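Possible galactose mutarotase (Streptomyces platensis subsp. rosaceus, PDB 4RNL) probably interconverts the alpha and beta anomers of galactose or a related aldose, as an aldose 1-epimerase (mutarotase) family member. Local coordinates at residues 71-76 / 289-294; 60-65 / 297-302; 111-116 / 180-185. All coordinates share one frame; numbering follows the deposited sequence.

Contact 1 of 3, residues 71-76 / 289-294; sequences AAHGGS and GTLTGT. With PO4 (phosphate ion), chain H.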
loop_
_atom_site.group_PDB
_atom_site.type_symbol
_atom_site.label_atom_id
_atom_site.label_comp_id
_atom_site.label_asym_id
_atom_site.label_seq_id
_atom_site.Cartn_x
_atom_site.Cartn_y
_atom_site.Cartn_z
ATOM N N ALA A 71 8.084 11.450 -9.841
ATOM C CA ALA A 71 8.582 12.637 -9.158
ATOM C C ALA A 71 7.575 13.788 -9.238
ATOM O O ALA A 71 7.382 14.530 -8.270
ATOM C CB ALA A 71 9.907 13.060 -9.759
ATOM N N ALA A 72 6.944 13.934 -10.400
ATOM C CA ALA A 72 6.030 15.049 -10.655
ATOM C C ALA A 72 4.604 14.775 -10.194
ATOM O O ALA A 72 3.835 15.705 -9.947
ATOM C CB ALA A 72 6.037 15.409 -12.142
ATOM N N HIS A 73 4.241 13.500 -10.102
ATOM C CA HIS A 73 2.871 13.134 -9.749
ATOM C C HIS A 73 2.801 12.134 -8.601
ATOM O O HIS A 73 2.248 11.044 -8.746
ATOM C CB HIS A 73 2.126 12.616 -10.984
ATOM C CG HIS A 73 2.160 13.566 -12.137
ATOM N ND1 HIS A 73 1.359 14.684 -12.202
ATOM C CD2 HIS A 73 2.919 13.582 -13.263
ATOM C CE1 HIS A 73 1.612 15.343 -13.321
ATOM N NE2 HIS A 73 2.558 14.696 -13.979
ATOM N N GLY A 74 3.349 12.515 -7.449
ATOM C CA GLY A 74 3.364 11.636 -6.294
ATOM C C GLY A 74 2.038 11.622 -5.553
ATOM O O GLY A 74 1.841 10.824 -4.637
ATOM N N GLY A 75 1.127 12.505 -5.953
ATOM C CA GLY A 75 -0.148 12.657 -5.269
ATOM C C GLY A 75 -1.052 11.435 -5.295
ATOM O O GLY A 75 -1.951 11.308 -4.457
ATOM N N SER A 76 -0.835 10.548 -6.262
ATOM C CA SER A 76 -1.624 9.323 -6.376
ATOM C C SER A 76 -1.065 8.215 -5.505
ATOM O O SER A 76 -1.727 7.197 -5.282
ATOM C CB SER A 76 -1.638 8.816 -7.825
ATOM O OG SER A 76 -2.390 9.679 -8.667
ATOM N N GLY A 289 -8.060 11.236 -16.178
ATOM C CA GLY A 289 -7.735 11.042 -17.579
ATOM C C GLY A 289 -6.584 11.886 -18.098
ATOM O O GLY A 289 -6.368 11.951 -19.307
ATOM N N THR A 290 -5.832 12.513 -17.199
ATOM C CA THR A 290 -4.722 13.381 -17.612
ATOM C C THR A 290 -3.339 12.723 -17.540
ATOM O O THR A 290 -2.392 13.185 -18.178
ATOM C CB THR A 290 -4.692 14.678 -16.795
ATOM O OG1 THR A 290 -4.604 14.367 -15.398
ATOM C CG2 THR A 290 -5.955 15.496 -17.050
ATOM N N LEU A 291 -3.223 11.657 -16.756
ATOM C CA LEU A 291 -1.945 10.964 -16.579
ATOM C C LEU A 291 -1.913 9.706 -17.429
ATOM O O LEU A 291 -2.844 8.900 -17.382
ATOM C CB LEU A 291 -1.745 10.584 -15.110
ATOM C CG LEU A 291 -1.760 11.744 -14.113
ATOM C CD1 LEU A 291 -1.651 11.229 -12.687
ATOM C CD2 LEU A 291 -0.632 12.694 -14.427
ATOM N N THR A 292 -0.849 9.539 -18.208
ATOM C CA THR A 292 -0.703 8.349 -19.047
ATOM C C THR A 292 0.131 7.304 -18.324
ATOM O O THR A 292 1.286 7.563 -17.970
ATOM C CB THR A 292 -0.051 8.695 -20.391
ATOM O OG1 THR A 292 -0.937 9.546 -21.137
ATOM C CG2 THR A 292 0.229 7.428 -21.198
ATOM N N GLY A 293 -0.452 6.124 -18.112
ATOM C CA GLY A 293 0.193 5.079 -17.328
ATOM C C GLY A 293 1.161 4.226 -18.120
ATOM O O GLY A 293 1.401 4.491 -19.305
ATOM N N THR A 294 1.711 3.191 -17.486
ATOM C CA THR A 294 2.787 2.430 -18.121
ATOM C C THR A 294 2.356 1.752 -19.402
ATOM O O THR A 294 3.140 1.631 -20.335
ATOM C CB THR A 294 3.418 1.383 -17.189
ATOM O OG1 THR A 294 2.647 0.179 -17.211
ATOM C CG2 THR A 294 3.461 1.913 -15.822
HETATM P P PO4 H . -0.421 15.134 -8.941
HETATM O O1 PO4 H . -1.482 16.085 -8.441
HETATM O O2 PO4 H . -1.060 13.816 -9.311
HETATM O O3 PO4 H . 0.226 15.733 -10.167
HETATM O O4 PO4 H . 0.614 14.912 -7.857
#
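H73 and L291 meet as a CH-pi contact in the outer loops of the galactose mutarotase-like beta-sandwich, about 17 Å from the centre of the chain (centre to centre), where the end of the short helix 67-72 faces the long loop between strands 278-282 and 305-310. The methyl CD2 of L291 stands over the middle of the imidazole, 3.5 Å from the ring centroid and only 7° off the ring normal. All five ring atoms lie at nearly the same range from it, so the methyl sits squarely on the face and does not lean on one edge.

At H73 the chain turns out of helix 67-72. Its CG lies anti to the carbonyl carbon and beside the backbone N (chi1 -54°), which carries the ring out toward the loop. L291 has the same first torsion and brings its branched end to the face of the imidazole. F64 touches both side chains and adds an aromatic neighbour.

The edge of the same ring does different work. H73 ND1 donates to O3 of a phosphate ion, probably from the crystallisation liquor, at 2.6 Å and with an N-H...O angle of 153°; the phosphorus lies in the ring plane. The backbone N of G75 holds a second phosphate oxygen, O4, at 3.1 Å. With a methyl on one face and an anion at the edge, the imidazole is restrained in its rotation, and the phosphate would be expected to make its protonated form easier to keep.

Deeper in, S76 brings a weaker touch: its hydroxyl is hydrogen-bonded to H286 NE2, and OG comes to 4.4 Å from L291 CD1.

Contact 2 of 3, residues 60-65 / 297-302; sequences LALGFA and VPYGPA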
loop_
_atom_site.group_PDB
_atom_site.type_symbol
_atom_site.label_atom_id
_atom_site.label_comp_id
_atom_site.label_asym_id
_atom_site.label_seq_id
_atom_site.Cartn_x
_atom_site.Cartn_y
_atom_site.Cartn_z
ATOM N N LEU A 60 -0.277 -5.176 -14.468
ATOM C CA LEU A 60 -1.502 -4.958 -13.704
ATOM C C LEU A 60 -1.489 -3.726 -12.800
ATOM O O LEU A 60 -2.545 -3.250 -12.388
ATOM C CB LEU A 60 -1.803 -6.187 -12.830
ATOM C CG LEU A 60 -1.664 -7.567 -13.497
ATOM C CD1 LEU A 60 -2.009 -8.667 -12.495
ATOM C CD2 LEU A 60 -2.563 -7.670 -14.721
ATOM N N ALA A 61 -0.311 -3.218 -12.456
ATOM C CA ALA A 61 -0.265 -2.127 -11.466
ATOM C C ALA A 61 -0.408 -0.744 -12.110
ATOM O O ALA A 61 0.141 -0.504 -13.180
ATOM C CB ALA A 61 1.025 -2.206 -10.650
ATOM N N LEU A 62 -1.148 0.165 -11.469
ATOM C CA LEU A 62 -1.167 1.546 -11.942
ATOM C C LEU A 62 0.204 2.143 -11.671
ATOM O O LEU A 62 0.755 1.993 -10.579
ATOM C CB LEU A 62 -2.248 2.381 -11.236
ATOM C CG LEU A 62 -3.705 1.936 -11.395
ATOM C CD1 LEU A 62 -4.648 3.041 -10.927
ATOM C CD2 LEU A 62 -4.020 1.525 -12.833
ATOM N N GLY A 63 0.774 2.809 -12.663
ATOM C CA GLY A 63 2.100 3.369 -12.487
ATOM C C GLY A 63 2.539 4.146 -13.709
ATOM O O GLY A 63 1.736 4.448 -14.593
ATOM N N PHE A 64 3.830 4.449 -13.769
ATOM C CA PHE A 64 4.381 5.203 -14.888
ATOM C C PHE A 64 5.589 4.476 -15.441
ATOM O O PHE A 64 6.256 3.724 -14.719
ATOM C CB PHE A 64 4.827 6.589 -14.429
ATOM C CG PHE A 64 3.733 7.412 -13.807
ATOM C CD1 PHE A 64 2.671 7.874 -14.577
ATOM C CD2 PHE A 64 3.789 7.756 -12.459
ATOM C CE1 PHE A 64 1.672 8.650 -14.009
ATOM C CE2 PHE A 64 2.792 8.530 -11.880
ATOM C CZ PHE A 64 1.734 8.981 -12.658
ATOM N N ALA A 65 5.872 4.725 -16.716
ATOM C CA ALA A 65 7.017 4.131 -17.392
ATOM C C ALA A 65 8.323 4.757 -16.920
ATOM O O ALA A 65 9.380 4.127 -16.998
ATOM C CB ALA A 65 6.873 4.284 -18.904
ATOM N N VAL A 297 -2.013 4.190 -21.659
ATOM C CA VAL A 297 -3.414 4.583 -21.638
ATOM C C VAL A 297 -3.619 5.551 -20.482
ATOM O O VAL A 297 -3.137 5.301 -19.383
ATOM C CB VAL A 297 -4.323 3.346 -21.428
ATOM C CG1 VAL A 297 -5.780 3.761 -21.335
ATOM C CG2 VAL A 297 -4.127 2.339 -22.552
ATOM N N PRO A 298 -4.310 6.673 -20.732
ATOM C CA PRO A 298 -4.619 7.597 -19.631
ATOM C C PRO A 298 -5.552 6.973 -18.601
ATOM O O PRO A 298 -6.508 6.280 -18.970
ATOM C CB PRO A 298 -5.303 8.784 -20.331
ATOM C CG PRO A 298 -5.698 8.279 -21.693
ATOM C CD PRO A 298 -4.698 7.212 -22.048
ATOM N N TYR A 299 -5.275 7.216 -17.321
ATOM C CA TYR A 299 -6.039 6.606 -16.233
ATOM C C TYR A 299 -7.274 7.437 -15.884
ATOM O O TYR A 299 -7.154 8.602 -15.497
ATOM C CB TYR A 299 -5.161 6.482 -14.980
ATOM C CG TYR A 299 -4.041 5.458 -15.059
ATOM C CD1 TYR A 299 -4.181 4.290 -15.800
ATOM C CD2 TYR A 299 -2.851 5.660 -14.374
ATOM C CE1 TYR A 299 -3.161 3.355 -15.865
ATOM C CE2 TYR A 299 -1.823 4.734 -14.429
ATOM C CZ TYR A 299 -1.985 3.585 -15.173
ATOM O OH TYR A 299 -0.959 2.668 -15.224
ATOM N N GLY A 300 -8.458 6.840 -16.012
ATOM C CA GLY A 300 -9.688 7.484 -15.569
ATOM C C GLY A 300 -10.041 7.037 -14.159
ATOM O O GLY A 300 -9.323 6.231 -13.569
ATOM N N PRO A 301 -11.145 7.564 -13.600
ATOM C CA PRO A 301 -11.558 7.138 -12.256
ATOM C C PRO A 301 -11.764 5.626 -12.214
ATOM O O PRO A 301 -12.260 5.056 -13.193
ATOM C CB PRO A 301 -12.886 7.883 -12.038
ATOM C CG PRO A 301 -13.356 8.262 -13.427
ATOM C CD PRO A 301 -12.092 8.515 -14.203
ATOM N N ALA A 302 -11.330 4.998 -11.124
ATOM C CA ALA A 302 -11.434 3.548 -10.929
ATOM C C ALA A 302 -10.579 2.720 -11.896
ATOM O O ALA A 302 -10.865 1.547 -12.136
ATOM C CB ALA A 302 -12.896 3.093 -10.953
#
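Two irregular loops of the mutarotase beta-sandwich are joined here: the one linking strand 57-59 to helix 67-72, and the long excursion between strands 278-282 and 305-310. Y299 of the second loop reaches into the first and is buried there, meeting L62 with its ring and G63 with its hydroxyl.

The phenol oxygen does the polar work. The backbone N of G63 donates to Y299 OH at 3.1 Å, a nearly straight bond with an N-H...O angle of 164°. D190 OD2 is also hydrogen-bonded to this hydroxyl, which is thus gripped by a main-chain amide and a carboxylate although it lies in the interior. Together the two partners fix where the far end of the ring sits.

The ring itself is covered on one face by L62. Its methyl CD2 lies 3.9 Å from the ring centroid and 22° off the normal, a CH-pi contact displaced toward the rim, with Y299 CE1 the closest atom at 3.6 Å. L62 and Y299 lie alongside one another, pointing opposite ways, so that the leucine's branched end lies against the ring while its CB is near CE2 and CZ. Y299 has CG anti to its carbonyl carbon (chi1 -70°), and from there the long side chain spans the 8.2 Å between its own CA and the CA of L62. F78, Y184 and L287 also pack on L62 and continue the apolar surroundings.

Next to this hydrogen bond, the carbonyl of G63 lies at the edge of the phenol ring, close to its plane, with O 3.6 Å from Y299 CE2.

Contact 3 of 3, residues 111-116 / 180-185; sequences SLHGGP and TNHTYL. With GOL (glycerol), chain E.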
loop_
_atom_site.group_PDB
_atom_site.type_symbol
_atom_site.label_atom_id
_atom_site.label_comp_id
_atom_site.label_asym_id
_atom_site.label_seq_id
_atom_site.Cartn_x
_atom_site.Cartn_y
_atom_site.Cartn_z
ATOM N N SER A 111 -3.016 15.574 8.522
ATOM C CA SER A 111 -1.805 14.970 7.977
ATOM C C SER A 111 -2.157 13.674 7.255
ATOM O O SER A 111 -2.917 12.852 7.784
ATOM C CB SER A 111 -0.820 14.681 9.110
ATOM O OG SER A 111 0.153 13.735 8.695
ATOM N N LEU A 112 -1.610 13.483 6.052
ATOM C CA LEU A 112 -1.899 12.284 5.254
ATOM C C LEU A 112 -0.612 11.598 4.834
ATOM O O LEU A 112 0.314 12.257 4.344
ATOM C CB LEU A 112 -2.691 12.652 3.991
ATOM C CG LEU A 112 -2.882 11.556 2.936
ATOM C CD1 LEU A 112 -3.797 10.443 3.437
ATOM C CD2 LEU A 112 -3.425 12.161 1.652
ATOM N N HIS A 113 -0.557 10.282 5.040
ATOM C CA HIS A 113 0.505 9.431 4.491
ATOM C C HIS A 113 1.910 9.897 4.864
ATOM O O HIS A 113 2.846 9.804 4.066
ATOM C CB HIS A 113 0.380 9.323 2.956
ATOM C CG HIS A 113 -0.814 8.542 2.490
ATOM N ND1 HIS A 113 -1.410 7.558 3.247
ATOM C CD2 HIS A 113 -1.514 8.596 1.330
ATOM C CE1 HIS A 113 -2.430 7.043 2.583
ATOM N NE2 HIS A 113 -2.511 7.652 1.409
ATOM N N GLY A 114 2.069 10.405 6.082
ATOM C CA GLY A 114 3.395 10.736 6.556
ATOM C C GLY A 114 3.913 12.114 6.185
ATOM O O GLY A 114 5.048 12.448 6.513
ATOM N N GLY A 115 3.102 12.921 5.506
ATOM C CA GLY A 115 3.497 14.290 5.211
ATOM C C GLY A 115 4.094 14.458 3.826
ATOM O O GLY A 115 4.286 13.475 3.114
ATOM N N PRO A 116 4.387 15.706 3.434
ATOM C CA PRO A 116 4.907 15.976 2.088
ATOM C C PRO A 116 6.185 15.207 1.795
ATOM O O PRO A 116 6.357 14.744 0.663
ATOM C CB PRO A 116 5.190 17.481 2.119
ATOM C CG PRO A 116 4.199 18.013 3.128
ATOM C CD PRO A 116 4.143 16.947 4.193
ATOM N N THR A 180 2.440 0.801 4.952
ATOM C CA THR A 180 1.648 0.001 4.020
ATOM C C THR A 180 2.230 0.157 2.637
ATOM O O THR A 180 3.131 0.968 2.424
ATOM C CB THR A 180 0.163 0.434 3.980
ATOM O OG1 THR A 180 -0.603 -0.548 3.262
ATOM C CG2 THR A 180 -0.000 1.786 3.292
ATOM N N ASN A 181 1.723 -0.629 1.699
ATOM C CA ASN A 181 2.062 -0.410 0.300
ATOM C C ASN A 181 0.805 0.000 -0.445
ATOM O O ASN A 181 -0.252 -0.622 -0.295
ATOM C CB ASN A 181 2.691 -1.644 -0.340
ATOM C CG ASN A 181 3.132 -1.368 -1.766
ATOM O OD1 ASN A 181 2.334 -1.452 -2.696
ATOM N ND2 ASN A 181 4.386 -0.960 -1.929
ATOM N N HIS A 182 0.924 1.057 -1.238
ATOM C CA HIS A 182 -0.228 1.702 -1.858
ATOM C C HIS A 182 -0.375 1.288 -3.329
ATOM O O HIS A 182 -0.789 2.084 -4.166
ATOM C CB HIS A 182 -0.042 3.214 -1.744
ATOM C CG HIS A 182 -1.317 3.999 -1.773
ATOM N ND1 HIS A 182 -2.184 3.975 -2.843
ATOM C CD2 HIS A 182 -1.850 4.865 -0.876
ATOM C CE1 HIS A 182 -3.206 4.776 -2.600
ATOM N NE2 HIS A 182 -3.026 5.334 -1.414
ATOM N N THR A 183 -0.026 0.044 -3.647
ATOM C CA THR A 183 -0.231 -0.483 -5.000
ATOM C C THR A 183 -1.727 -0.432 -5.373
ATOM O O THR A 183 -2.586 -0.791 -4.564
ATOM C CB THR A 183 0.305 -1.937 -5.104
ATOM O OG1 THR A 183 1.745 -1.920 -5.175
ATOM C CG2 THR A 183 -0.232 -2.642 -6.340
ATOM N N TYR A 184 -2.039 0.054 -6.573
ATOM C CA TYR A 184 -3.378 -0.103 -7.136
ATOM C C TYR A 184 -3.278 -1.156 -8.233
ATOM O O TYR A 184 -2.336 -1.131 -9.054
ATOM C CB TYR A 184 -3.872 1.154 -7.858
ATOM C CG TYR A 184 -3.940 2.482 -7.132
ATOM C CD1 TYR A 184 -2.786 3.125 -6.692
ATOM C CD2 TYR A 184 -5.158 3.139 -6.981
ATOM C CE1 TYR A 184 -2.852 4.369 -6.080
ATOM C CE2 TYR A 184 -5.233 4.378 -6.378
ATOM C CZ TYR A 184 -4.079 4.987 -5.935
ATOM O OH TYR A 184 -4.151 6.228 -5.343
ATOM N N LEU A 185 -4.267 -2.040 -8.297
ATOM C CA LEU A 185 -4.263 -3.105 -9.290
ATOM C C LEU A 185 -5.493 -3.061 -10.188
ATOM O O LEU A 185 -6.604 -2.750 -9.752
ATOM C CB LEU A 185 -4.176 -4.475 -8.603
ATOM C CG LEU A 185 -2.862 -4.769 -7.882
ATOM C CD1 LEU A 185 -3.017 -5.984 -6.991
ATOM C CD2 LEU A 185 -1.734 -4.959 -8.899
HETATM C C1 GOL E . -6.271 6.157 0.342
HETATM O O1 GOL E . -4.961 5.791 0.698
HETATM C C2 GOL E . -6.608 7.544 0.888
HETATM O O2 GOL E . -7.567 7.441 1.936
HETATM C C3 GOL E . -7.161 8.378 -0.269
HETATM O O3 GOL E . -7.767 9.563 0.201
HETATM O O HOH W 1 -4.113 8.025 -1.159
#
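This is a buried meeting of two histidines, bridged by glycerol and a water about 6 Å from the centre of the chain (centre to centre), between the turn after strand 111-112 and the broken strand 180-185 of the seven-stranded sheet. H113 and H182 come together at one point, NE2 of the former lying 3.7 Å from CD2 of the latter. Their planes stand at 88° with centroids 5.3 Å apart, an oblique pair in which H113 NE2 approaches the edge of the H182 ring.

What couples them is a shared set of partners. Glycerol O1 accepts from H182 NE2 at 2.9 Å and from H113 NE2 at 3.2 Å, and a water lies within hydrogen-bonding range of the same two nitrogens. The other nitrogen of H113, ND1, accepts a hydrogen bond from the backbone N of N87, which leaves NE2 to donate and helps set the rotation of the ring. L112 CD1 covers one of its faces.

H182 swings its imidazole out with CG opposite the main-chain N (chi1 -155°), toward H113. Just beside it, N181 OD1 accepts from T183 N, closing an Asx turn at the break in the strand, and also from T183 OG1. A leucine in place of H182 would probably leave glycerol O1 and the water each without one of their two histidine partners and let a nonpolar group intrude on a polar pocket.

The glycerol, probably from the crystallisation liquor, is also held by R88, D242 and E308. A histidine pair with acidic residues around a bound polyol is consistent with the sugar-binding active site of aldose 1-epimerases.

How the contacts relate
Contact 3 lies deepest, its centre about 6 Å from the centre of the chain, whereas contacts 1 and 2 lie about 17 and 16 Å out on the same side. Contact 2 is nevertheless buried and contact 1 only partly so. Those two draw on the same loop between strands 278-282 and 305-310, and backbone bonds from Y299 to G289 and L291 tie them directly. Both set a leucine methyl on an aromatic face, but the H73 ring edge binds a phosphate, whereas the Y299 hydroxyl takes a main-chain N-H. Contact 3 is polar instead, its two histidines bridged by glycerol and a water. Y184 joins all three, through its hydroxyl to S76 O and its carbonyl to L62 N.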